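Local coordinates for putative sugar binding protein (Salmonella enterica subsp. enterica serovar Typhimurium, PDB 3KNZ), which probably binds a carbohydrate derivative through SIS (sugar isomerase) domains, with a reaction that may resemble that of the isomerase half of glucosamine-6-phosphate synthase, at residues L28-T32 against Q33-D37; Q43-E47 against R48-R52; D81-P85 against F86-D90; T229-A232 against T233-G236. One frame throughout, in Å; residues are numbered along the deposited sequence.

Contact 1 of 4, residues L28-T32 against Q33-D37; sequences LEMLT and QTRED
The guanidinium group of Arg35 is met at its edge: the methyl CE of Met30, a selenomethionine, lies near its plane, 4.0 Å from NH1, while a water and the carboxylate of Asp37 sit in plane along the rim. This is the short connection between two consecutive helices, leading from helix 15-32 into helix 36-47, with Arg35 at the N-cap position of the second. Bends at chi2 and chi3 (-69° and -55°) curl the arginine so that NE and NH2 take Asp37 side-on, NE to OD1 and NH2 to OD2, both at 3.1 Å. Two bonds of this kind fix the rotation of the planar group. Its NH1 is shared between Asn168 and the water, which lies 2.8 Å from NH1 and in turn donates to Met30 O and Gln33 OE1. Met30 suits the buried side, packing on Cys164 and Leu167 of helix 161-179. Gln33, long and polar, folds back along the helix end, its CG 3.3 Å from Glu29 O, while its backbone N makes a weak bond of 3.4 Å to Met30 O. Glu29 O is gripped twice, by Thr32 N and by Thr32 OG1 at 3.0 Å, both arriving from the same face of the carbonyl plane.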
loop_
_atom_site.group_PDB
_atom_site.type_symbol
_atom_site.label_atom_id
_atom_site.label_comp_id
_atom_site.label_asym_id
_atom_site.label_seq_id
_atom_site.Cartn_x
_atom_site.Cartn_y
_atom_site.Cartn_z
ATOM N N LEU A 28 12.310 -4.036 27.343
ATOM C CA LEU A 28 11.951 -3.843 28.745
ATOM C C LEU A 28 12.504 -2.513 29.250
ATOM O O LEU A 28 11.808 -1.764 29.934
ATOM C CB LEU A 28 12.469 -5.007 29.600
ATOM C CG LEU A 28 11.712 -6.338 29.487
ATOM C CD1 LEU A 28 12.571 -7.507 29.943
ATOM C CD2 LEU A 28 10.386 -6.292 30.255
ATOM N N GLU A 29 13.753 -2.222 28.904
ATOM C CA GLU A 29 14.384 -0.960 29.293
ATOM C C GLU A 29 13.573 0.245 28.829
ATOM O O GLU A 29 13.424 1.215 29.565
ATOM C CB GLU A 29 15.801 -0.874 28.721
ATOM C CG GLU A 29 16.789 -1.813 29.397
ATOM C CD GLU A 29 18.071 -2.005 28.602
ATOM O OE1 GLU A 29 18.093 -1.636 27.406
ATOM O OE2 GLU A 29 19.045 -2.553 29.166
HETATM N N MSE A 30 13.040 0.181 27.614
HETATM C CA MSE A 30 12.273 1.298 27.065
HETATM C C MSE A 30 11.027 1.620 27.879
HETATM O O MSE A 30 10.605 2.774 27.919
HETATM C CB MSE A 30 11.892 1.035 25.607
HETATM C CG MSE A 30 13.065 1.117 24.655
HETATM SE SE MSE A 30 12.523 0.898 22.816
HETATM C CE MSE A 30 11.307 2.406 22.637
ATOM N N LEU A 31 10.447 0.606 28.522
ATOM C CA LEU A 31 9.252 0.804 29.341
ATOM C C LEU A 31 9.514 1.651 30.582
ATOM O O LEU A 31 8.612 2.321 31.075
ATOM C CB LEU A 31 8.686 -0.536 29.814
ATOM C CG LEU A 31 8.167 -1.494 28.752
ATOM C CD1 LEU A 31 7.626 -2.752 29.425
ATOM C CD2 LEU A 31 7.097 -0.806 27.927
ATOM N N THR A 32 10.742 1.620 31.087
ATOM C CA THR A 32 11.075 2.336 32.312
ATOM C C THR A 32 11.753 3.689 32.062
ATOM O O THR A 32 12.069 4.403 33.011
ATOM C CB THR A 32 11.980 1.465 33.206
ATOM O OG1 THR A 32 13.274 1.336 32.603
ATOM C CG2 THR A 32 11.358 0.073 33.389
ATOM N N GLN A 33 11.971 4.042 30.795
ATOM C CA GLN A 33 12.604 5.320 30.451
ATOM C C GLN A 33 11.601 6.469 30.507
ATOM O O GLN A 33 10.460 6.323 30.065
ATOM C CB GLN A 33 13.197 5.279 29.036
ATOM C CG GLN A 33 14.369 4.321 28.829
ATOM C CD GLN A 33 14.836 4.261 27.370
ATOM O OE1 GLN A 33 14.283 4.929 26.495
ATOM N NE2 GLN A 33 15.859 3.458 27.109
ATOM N N THR A 34 12.022 7.605 31.059
ATOM C CA THR A 34 11.183 8.800 31.062
ATOM C C THR A 34 11.411 9.432 29.700
ATOM O O THR A 34 12.546 9.723 29.313
ATOM C CB THR A 34 11.573 9.804 32.147
ATOM O OG1 THR A 34 12.925 10.220 31.931
ATOM C CG2 THR A 34 11.424 9.187 33.540
ATOM N N ARG A 35 10.333 9.639 28.965
ATOM C CA ARG A 35 10.438 10.149 27.617
ATOM C C ARG A 35 9.863 11.551 27.527
ATOM O O ARG A 35 8.742 11.737 27.062
ATOM C CB ARG A 35 9.695 9.194 26.686
ATOM C CG ARG A 35 10.250 7.771 26.696
ATOM C CD ARG A 35 11.624 7.714 26.053
ATOM N NE ARG A 35 11.577 8.277 24.703
ATOM C CZ ARG A 35 11.361 7.581 23.588
ATOM N NH1 ARG A 35 11.191 6.265 23.623
ATOM N NH2 ARG A 35 11.330 8.211 22.422
ATOM N N GLU A 36 10.631 12.539 27.980
ATOM C CA GLU A 36 10.176 13.924 27.916
ATOM C C GLU A 36 9.901 14.314 26.470
ATOM O O GLU A 36 8.993 15.106 26.198
ATOM C CB GLU A 36 11.194 14.884 28.539
ATOM C CG GLU A 36 11.473 14.648 30.031
ATOM C CD GLU A 36 10.229 14.737 30.931
ATOM O OE1 GLU A 36 9.100 14.464 30.466
ATOM O OE2 GLU A 36 10.391 15.056 32.130
ATOM N N ASP A 37 10.676 13.746 25.547
ATOM C CA ASP A 37 10.492 14.037 24.133
ATOM C C ASP A 37 9.093 13.623 23.695
ATOM O O ASP A 37 8.398 14.397 23.034
ATOM C CB ASP A 37 11.575 13.380 23.269
ATOM C CG ASP A 37 11.669 11.885 23.472
ATOM O OD1 ASP A 37 11.261 11.399 24.551
ATOM O OD2 ASP A 37 12.174 11.196 22.559
HETATM O O HOH W 1 8.785 4.642 29.048
HETATM O O HOH W 2 11.705 4.264 25.539
#

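Contact 2 of 4, residues Q43-E47 against R48-R52; sequences QALTE and RGVTR
Ala44 and Leu45 in the last turn of helix 36-47 meet Arg48 and Val50 in a local helix-end contact, on the turn that carries the chain away from this helix. The final helical bond runs from Arg48 N to Ala44 O at 3.0 Å. Arg48 itself is the first residue to leave helical geometry, and its aliphatic stem closes over the same carbonyl, with CB 3.3 Å from Ala44 O. The chain beyond CG is fully extended and runs back alongside the last turn of the helix; Ala44 and Arg48 both also pack on Tyr144. Gly49 follows with a positive phi (47°), a backbone shape that glycine, having no CB, adopts at little cost. The reversal points Val50 back at the helix. From here the turn leads into strand 52-56, the first along the chain of the five-stranded parallel sheet of the SIS domain. Val50 and Leu45 meet at about a right angle, Leu45 CG 4.0 Å from Val50 CB. Being branched and apolar, both suit a buried place, with Leu100 against Val50 and Val176 against Leu45. A water closes the turn on its polar side, donating to Leu45 O at 2.8 Å and to Val50 O at 3.1 Å. On the exposed flank of the helix, Gln43 NE2 donates to Glu47 OE2 over 3.2 Å, approaching from above the carboxylate plane.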
loop_
_atom_site.group_PDB
_atom_site.type_symbol
_atom_site.label_atom_id
_atom_site.label_comp_id
_atom_site.label_asym_id
_atom_site.label_seq_id
_atom_site.Cartn_x
_atom_site.Cartn_y
_atom_site.Cartn_z
ATOM N N GLN A 43 2.137 17.121 24.329
ATOM C CA GLN A 43 1.656 18.434 24.760
ATOM C C GLN A 43 1.400 19.340 23.558
ATOM O O GLN A 43 0.345 19.967 23.460
ATOM C CB GLN A 43 2.663 19.099 25.695
ATOM C CG GLN A 43 2.295 20.532 26.081
ATOM C CD GLN A 43 3.395 21.225 26.871
ATOM O OE1 GLN A 43 4.321 20.578 27.368
ATOM N NE2 GLN A 43 3.303 22.550 26.985
ATOM N N ALA A 44 2.370 19.396 22.646
ATOM C CA ALA A 44 2.273 20.232 21.449
ATOM C C ALA A 44 1.086 19.841 20.566
ATOM O O ALA A 44 0.428 20.693 19.965
ATOM C CB ALA A 44 3.565 20.151 20.654
ATOM N N LEU A 45 0.828 18.544 20.490
ATOM C CA LEU A 45 -0.269 18.023 19.699
ATOM C C LEU A 45 -1.592 18.542 20.241
ATOM O O LEU A 45 -2.415 19.069 19.495
ATOM C CB LEU A 45 -0.230 16.490 19.724
ATOM C CG LEU A 45 -1.377 15.714 19.074
ATOM C CD1 LEU A 45 -1.013 14.241 18.970
ATOM C CD2 LEU A 45 -2.687 15.891 19.837
ATOM N N THR A 46 -1.778 18.415 21.551
ATOM C CA THR A 46 -3.025 18.826 22.195
ATOM C C THR A 46 -3.257 20.333 22.160
ATOM O O THR A 46 -4.392 20.776 22.025
ATOM C CB THR A 46 -3.080 18.368 23.668
ATOM O OG1 THR A 46 -2.817 16.962 23.753
ATOM C CG2 THR A 46 -4.448 18.670 24.266
ATOM N N GLU A 47 -2.187 21.114 22.281
ATOM C CA GLU A 47 -2.290 22.576 22.300
ATOM C C GLU A 47 -2.407 23.236 20.925
ATOM O O GLU A 47 -3.070 24.254 20.793
ATOM C CB GLU A 47 -1.087 23.190 23.027
ATOM C CG GLU A 47 -1.014 22.890 24.524
ATOM C CD GLU A 47 0.204 23.527 25.203
ATOM O OE1 GLU A 47 1.070 24.091 24.494
ATOM O OE2 GLU A 47 0.296 23.457 26.453
ATOM N N ARG A 48 -1.769 22.666 19.908
ATOM C CA ARG A 48 -1.772 23.268 18.572
ATOM C C ARG A 48 -2.810 22.710 17.585
ATOM O O ARG A 48 -2.566 22.675 16.379
ATOM C CB ARG A 48 -0.382 23.155 17.947
ATOM C CG ARG A 48 0.711 23.883 18.704
ATOM C CD ARG A 48 2.026 23.742 17.967
ATOM N NE ARG A 48 3.123 24.450 18.618
ATOM C CZ ARG A 48 4.367 24.488 18.152
ATOM N NH1 ARG A 48 4.685 23.855 17.025
ATOM N NH2 ARG A 48 5.299 25.163 18.814
ATOM N N GLY A 49 -3.957 22.276 18.096
ATOM C CA GLY A 49 -5.056 21.800 17.251
ATOM C C GLY A 49 -4.751 20.813 16.134
ATOM O O GLY A 49 -5.164 21.019 14.991
ATOM N N VAL A 50 -4.032 19.744 16.462
ATOM C CA VAL A 50 -3.742 18.678 15.502
ATOM C C VAL A 50 -4.980 17.790 15.386
ATOM O O VAL A 50 -5.519 17.338 16.395
ATOM C CB VAL A 50 -2.536 17.830 15.938
ATOM C CG1 VAL A 50 -2.511 16.503 15.182
ATOM C CG2 VAL A 50 -1.245 18.613 15.748
ATOM N N THR A 51 -5.424 17.531 14.160
ATOM C CA THR A 51 -6.647 16.763 13.939
ATOM C C THR A 51 -6.416 15.312 13.513
ATOM O O THR A 51 -7.358 14.517 13.496
ATOM C CB THR A 51 -7.521 17.447 12.877
ATOM O OG1 THR A 51 -6.922 17.290 11.584
ATOM C CG2 THR A 51 -7.682 18.936 13.199
ATOM N N ARG A 52 -5.180 14.961 13.168
ATOM C CA ARG A 52 -4.873 13.586 12.756
ATOM C C ARG A 52 -3.367 13.304 12.800
ATOM O O ARG A 52 -2.545 14.229 12.793
ATOM C CB ARG A 52 -5.401 13.332 11.336
ATOM C CG ARG A 52 -4.637 14.085 10.234
ATOM C CD ARG A 52 -5.344 14.045 8.869
ATOM N NE ARG A 52 -5.837 12.715 8.504
ATOM C CZ ARG A 52 -7.094 12.297 8.664
ATOM N NH1 ARG A 52 -8.022 13.098 9.175
ATOM N NH2 ARG A 52 -7.433 11.068 8.300
HETATM O O HOH W 3 -5.028 18.165 19.332
#

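Contact 3 of 4, residues D81-P85 against F86-D90; sequences DVCWP and FMLDD
Phe86 holds CG between its backbone N and its carbonyl carbon (chi1 68°), and Trp84 carries CG beside its own N (chi1 -55°), and with these torsions the two side chains lie side by side, pointing the same way. The ring planes are nearly parallel, at 6°, but neither ring covers the other: the rims meet, the indole six-membered ring and the phenyl ring having centroids 5.9 Å apart. The closest touch is Phe86 CE2 to Trp84 CB, 3.5 Å. Met87, a selenomethionine, adds its CG over one face of Phe86, offset toward the rim. Between the two residues that carry the rings, the backbone enters a 3-10 turn as the chain leaves strand 80-83, outermost in the SIS sheet within this chain, with Met87 N bonded to Trp84 O at 3.0 Å and Leu88 N to Pro85 O at 2.9 Å. Proline suits the start of such a turn, where its N needs no partner and its phi is already set. Cys83, whose CB points toward the turn, brings SG to 3.8 Å from Leu88 CG, a small apolar contact. Leu88 centres an inverse gamma turn closed by a weak bond from Asp89 N to Met87 O, 3.1 Å. Asp89 then N-caps helix 90-95.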
loop_
_atom_site.group_PDB
_atom_site.type_symbol
_atom_site.label_atom_id
_atom_site.label_comp_id
_atom_site.label_asym_id
_atom_site.label_seq_id
_atom_site.Cartn_x
_atom_site.Cartn_y
_atom_site.Cartn_z
ATOM N N ASP A 81 -3.125 7.953 9.689
ATOM C CA ASP A 81 -2.819 7.531 8.331
ATOM C C ASP A 81 -1.442 6.889 8.273
ATOM O O ASP A 81 -0.548 7.276 9.026
ATOM C CB ASP A 81 -2.799 8.746 7.395
ATOM C CG ASP A 81 -4.138 9.455 7.303
ATOM O OD1 ASP A 81 -5.185 8.771 7.303
ATOM O OD2 ASP A 81 -4.139 10.701 7.192
ATOM N N VAL A 82 -1.275 5.904 7.390
ATOM C CA VAL A 82 0.041 5.304 7.137
ATOM C C VAL A 82 0.266 5.265 5.630
ATOM O O VAL A 82 -0.475 4.603 4.906
ATOM C CB VAL A 82 0.179 3.880 7.663
ATOM C CG1 VAL A 82 1.560 3.356 7.318
ATOM C CG2 VAL A 82 -0.062 3.823 9.169
ATOM N N CYS A 83 1.288 5.966 5.154
ATOM C CA CYS A 83 1.546 6.023 3.723
ATOM C C CYS A 83 3.003 6.288 3.392
ATOM O O CYS A 83 3.768 6.762 4.233
ATOM C CB CYS A 83 0.746 7.156 3.115
ATOM S SG CYS A 83 1.397 8.727 3.646
ATOM N N TRP A 84 3.365 6.005 2.143
ATOM C CA TRP A 84 4.709 6.255 1.658
ATOM C C TRP A 84 4.859 7.751 1.412
ATOM O O TRP A 84 3.893 8.423 1.048
ATOM C CB TRP A 84 4.982 5.474 0.376
ATOM C CG TRP A 84 4.741 4.026 0.526
ATOM C CD1 TRP A 84 5.452 3.155 1.292
ATOM C CD2 TRP A 84 3.725 3.261 -0.123
ATOM N NE1 TRP A 84 4.929 1.891 1.178
ATOM C CE2 TRP A 84 3.869 1.927 0.310
ATOM C CE3 TRP A 84 2.696 3.576 -1.018
ATOM C CZ2 TRP A 84 3.023 0.905 -0.121
ATOM C CZ3 TRP A 84 1.862 2.562 -1.450
ATOM C CH2 TRP A 84 2.031 1.239 -0.999
ATOM N N PRO A 85 6.077 8.276 1.602
ATOM C CA PRO A 85 6.319 9.711 1.465
ATOM C C PRO A 85 5.808 10.358 0.170
ATOM O O PRO A 85 5.295 11.475 0.220
ATOM C CB PRO A 85 7.843 9.813 1.544
ATOM C CG PRO A 85 8.272 8.596 2.295
ATOM C CD PRO A 85 7.301 7.528 1.943
ATOM N N PHE A 86 5.929 9.674 -0.968
ATOM C CA PHE A 86 5.523 10.273 -2.246
ATOM C C PHE A 86 4.019 10.532 -2.308
ATOM O O PHE A 86 3.564 11.382 -3.074
ATOM C CB PHE A 86 5.999 9.446 -3.454
ATOM C CG PHE A 86 5.325 8.105 -3.590
ATOM C CD1 PHE A 86 4.148 7.972 -4.312
ATOM C CD2 PHE A 86 5.877 6.974 -3.007
ATOM C CE1 PHE A 86 3.525 6.731 -4.435
ATOM C CE2 PHE A 86 5.270 5.736 -3.129
ATOM C CZ PHE A 86 4.092 5.611 -3.839
HETATM N N MSE A 87 3.257 9.805 -1.497
HETATM C CA MSE A 87 1.808 10.003 -1.415
HETATM C C MSE A 87 1.482 11.340 -0.737
HETATM O O MSE A 87 0.400 11.892 -0.949
HETATM C CB MSE A 87 1.144 8.873 -0.620
HETATM C CG MSE A 87 1.241 7.501 -1.253
HETATM SE SE MSE A 87 0.085 7.359 -2.792
HETATM C CE MSE A 87 -1.648 7.300 -1.917
ATOM N N LEU A 88 2.395 11.839 0.100
ATOM C CA LEU A 88 2.198 13.127 0.774
ATOM C C LEU A 88 2.646 14.298 -0.100
ATOM O O LEU A 88 3.632 14.967 0.192
ATOM C CB LEU A 88 2.936 13.172 2.110
ATOM C CG LEU A 88 2.294 12.384 3.234
ATOM C CD1 LEU A 88 3.173 12.464 4.476
ATOM C CD2 LEU A 88 0.888 12.934 3.499
ATOM N N ASP A 89 1.908 14.539 -1.175
ATOM C CA ASP A 89 2.216 15.638 -2.069
ATOM C C ASP A 89 1.624 16.931 -1.516
ATOM O O ASP A 89 0.897 16.919 -0.520
ATOM C CB ASP A 89 1.694 15.335 -3.477
ATOM C CG ASP A 89 0.227 14.941 -3.486
ATOM O OD1 ASP A 89 -0.134 14.041 -4.267
ATOM O OD2 ASP A 89 -0.560 15.502 -2.700
ATOM N N ASP A 90 1.945 18.048 -2.158
ATOM C CA ASP A 90 1.468 19.346 -1.691
ATOM C C ASP A 90 -0.053 19.432 -1.657
ATOM O O ASP A 90 -0.628 19.961 -0.696
ATOM C CB ASP A 90 2.037 20.482 -2.553
ATOM C CG ASP A 90 3.525 20.695 -2.338
ATOM O OD1 ASP A 90 3.994 20.513 -1.198
ATOM O OD2 ASP A 90 4.226 21.065 -3.300
#

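Contact 4 of 4, residues T229-A232 against T233-G236; sequences TGPA and TLFG
Two overlapping backbone bonds, Leu234 N to Pro231 O at 2.9 Å and Phe235 N to Ala232 O at 3.0 Å, wind the chain through a tight turn between strand 225-230 and helix 235-249. The Pro231 ring and the Thr233 side chain meet at a slant, CG of the proline 3.7 Å from OG1 of the threonine. A chi1 of 52° at Thr233 swings the hydroxyl, rather than the methyl, toward the ring. Leu234 also reaches this proline, with CD1 4.4 Å from Pro231 CG, and fits its buried place by packing on Leu278, Pro280 and Tyr329 as well. The turn is the first connection of a beta-alpha-beta unit completed by strand 253-257. Its parallel sheet has the strand order 2-1-3-4-5 of the other sheet in the chain, consistent with a second SIS-type domain. Proline suits the exit from the strand, because its ring restricts phi (-66° here) and offers an apolar surface to Thr233 and Leu234, and its N has no hydrogen that needs a partner. Just before it, Gly230, buried and fully extended at the end of the strand, has no side chain on the side that faces Leu234 CB. Ala232 O lies 3.4 Å from Phe235 CB. Phe235 itself sends its ring away from the turn, with CG anti to the backbone N (chi1 -180°), into an edge-to-face meeting with Phe86 of the second subunit. Ala232, with its small methyl, packs on that same phenylalanine.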
loop_
_atom_site.group_PDB
_atom_site.type_symbol
_atom_site.label_atom_id
_atom_site.label_comp_id
_atom_site.label_asym_id
_atom_site.label_seq_id
_atom_site.Cartn_x
_atom_site.Cartn_y
_atom_site.Cartn_z
ATOM N N THR A 229 0.841 -15.199 4.983
ATOM C CA THR A 229 -0.482 -14.613 5.135
ATOM C C THR A 229 -0.857 -14.544 6.600
ATOM O O THR A 229 -0.260 -15.207 7.444
ATOM C CB THR A 229 -1.574 -15.403 4.388
ATOM O OG1 THR A 229 -2.791 -14.634 4.349
ATOM C CG2 THR A 229 -1.834 -16.734 5.074
ATOM N N GLY A 230 -1.853 -13.724 6.898
ATOM C CA GLY A 230 -2.334 -13.585 8.262
ATOM C C GLY A 230 -3.522 -12.659 8.310
ATOM O O GLY A 230 -3.835 -11.991 7.320
ATOM N N PRO A 231 -4.193 -12.612 9.465
ATOM C CA PRO A 231 -5.346 -11.731 9.603
ATOM C C PRO A 231 -4.922 -10.273 9.528
ATOM O O PRO A 231 -3.743 -9.965 9.690
ATOM C CB PRO A 231 -5.891 -12.066 10.996
ATOM C CG PRO A 231 -4.727 -12.614 11.739
ATOM C CD PRO A 231 -3.889 -13.333 10.715
ATOM N N ALA A 232 -5.886 -9.397 9.262
ATOM C CA ALA A 232 -5.646 -7.962 9.166
ATOM C C ALA A 232 -4.791 -7.447 10.319
ATOM O O ALA A 232 -3.854 -6.675 10.111
ATOM C CB ALA A 232 -6.963 -7.226 9.143
ATOM N N THR A 233 -5.107 -7.893 11.531
ATOM C CA THR A 233 -4.387 -7.461 12.730
ATOM C C THR A 233 -2.882 -7.761 12.738
ATOM O O THR A 233 -2.163 -7.290 13.623
ATOM C CB THR A 233 -5.002 -8.092 13.966
ATOM O OG1 THR A 233 -5.079 -9.508 13.768
ATOM C CG2 THR A 233 -6.391 -7.526 14.209
ATOM N N LEU A 234 -2.404 -8.544 11.775
ATOM C CA LEU A 234 -0.978 -8.855 11.684
ATOM C C LEU A 234 -0.420 -8.547 10.283
ATOM O O LEU A 234 0.573 -9.137 9.846
ATOM C CB LEU A 234 -0.723 -10.324 12.063
ATOM C CG LEU A 234 -0.997 -10.703 13.524
ATOM C CD1 LEU A 234 -0.795 -12.196 13.755
ATOM C CD2 LEU A 234 -0.111 -9.894 14.460
ATOM N N PHE A 235 -1.056 -7.614 9.582
ATOM C CA PHE A 235 -0.622 -7.281 8.238
ATOM C C PHE A 235 0.790 -6.706 8.255
ATOM O O PHE A 235 1.630 -7.087 7.443
ATOM C CB PHE A 235 -1.611 -6.334 7.561
ATOM C CG PHE A 235 -1.218 -5.954 6.162
ATOM C CD1 PHE A 235 -1.205 -6.902 5.153
ATOM C CD2 PHE A 235 -0.873 -4.645 5.852
ATOM C CE1 PHE A 235 -0.847 -6.565 3.858
ATOM C CE2 PHE A 235 -0.531 -4.298 4.556
ATOM C CZ PHE A 235 -0.512 -5.269 3.560
ATOM N N GLY A 236 1.059 -5.802 9.191
ATOM C CA GLY A 236 2.398 -5.220 9.317
ATOM C C GLY A 236 3.446 -6.297 9.545
ATOM O O GLY A 236 4.568 -6.203 9.035
#

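Contacts 1 and 2 bracket helix 36-47, one at its start and the other at its end; their centres are 22 Å apart and their nearest atoms about 7 Å. Contact 2 is tied directly to contact 3 by a salt bridge between Arg52 NE and Asp81 OD2, 2.9 Å, which joins neighbouring strands 52-56 and 80-83 of one sheet. Contact 4 belongs to the other sheet. Within the chain it stays about 8 Å from contact 3 by nearest atoms, yet the dimer brings contact 3 of one subunit against contact 4 of the other through their phenylalanines. Contacts 1 and 4, with centres 28 Å apart, lie on opposite sides of the chain's centre.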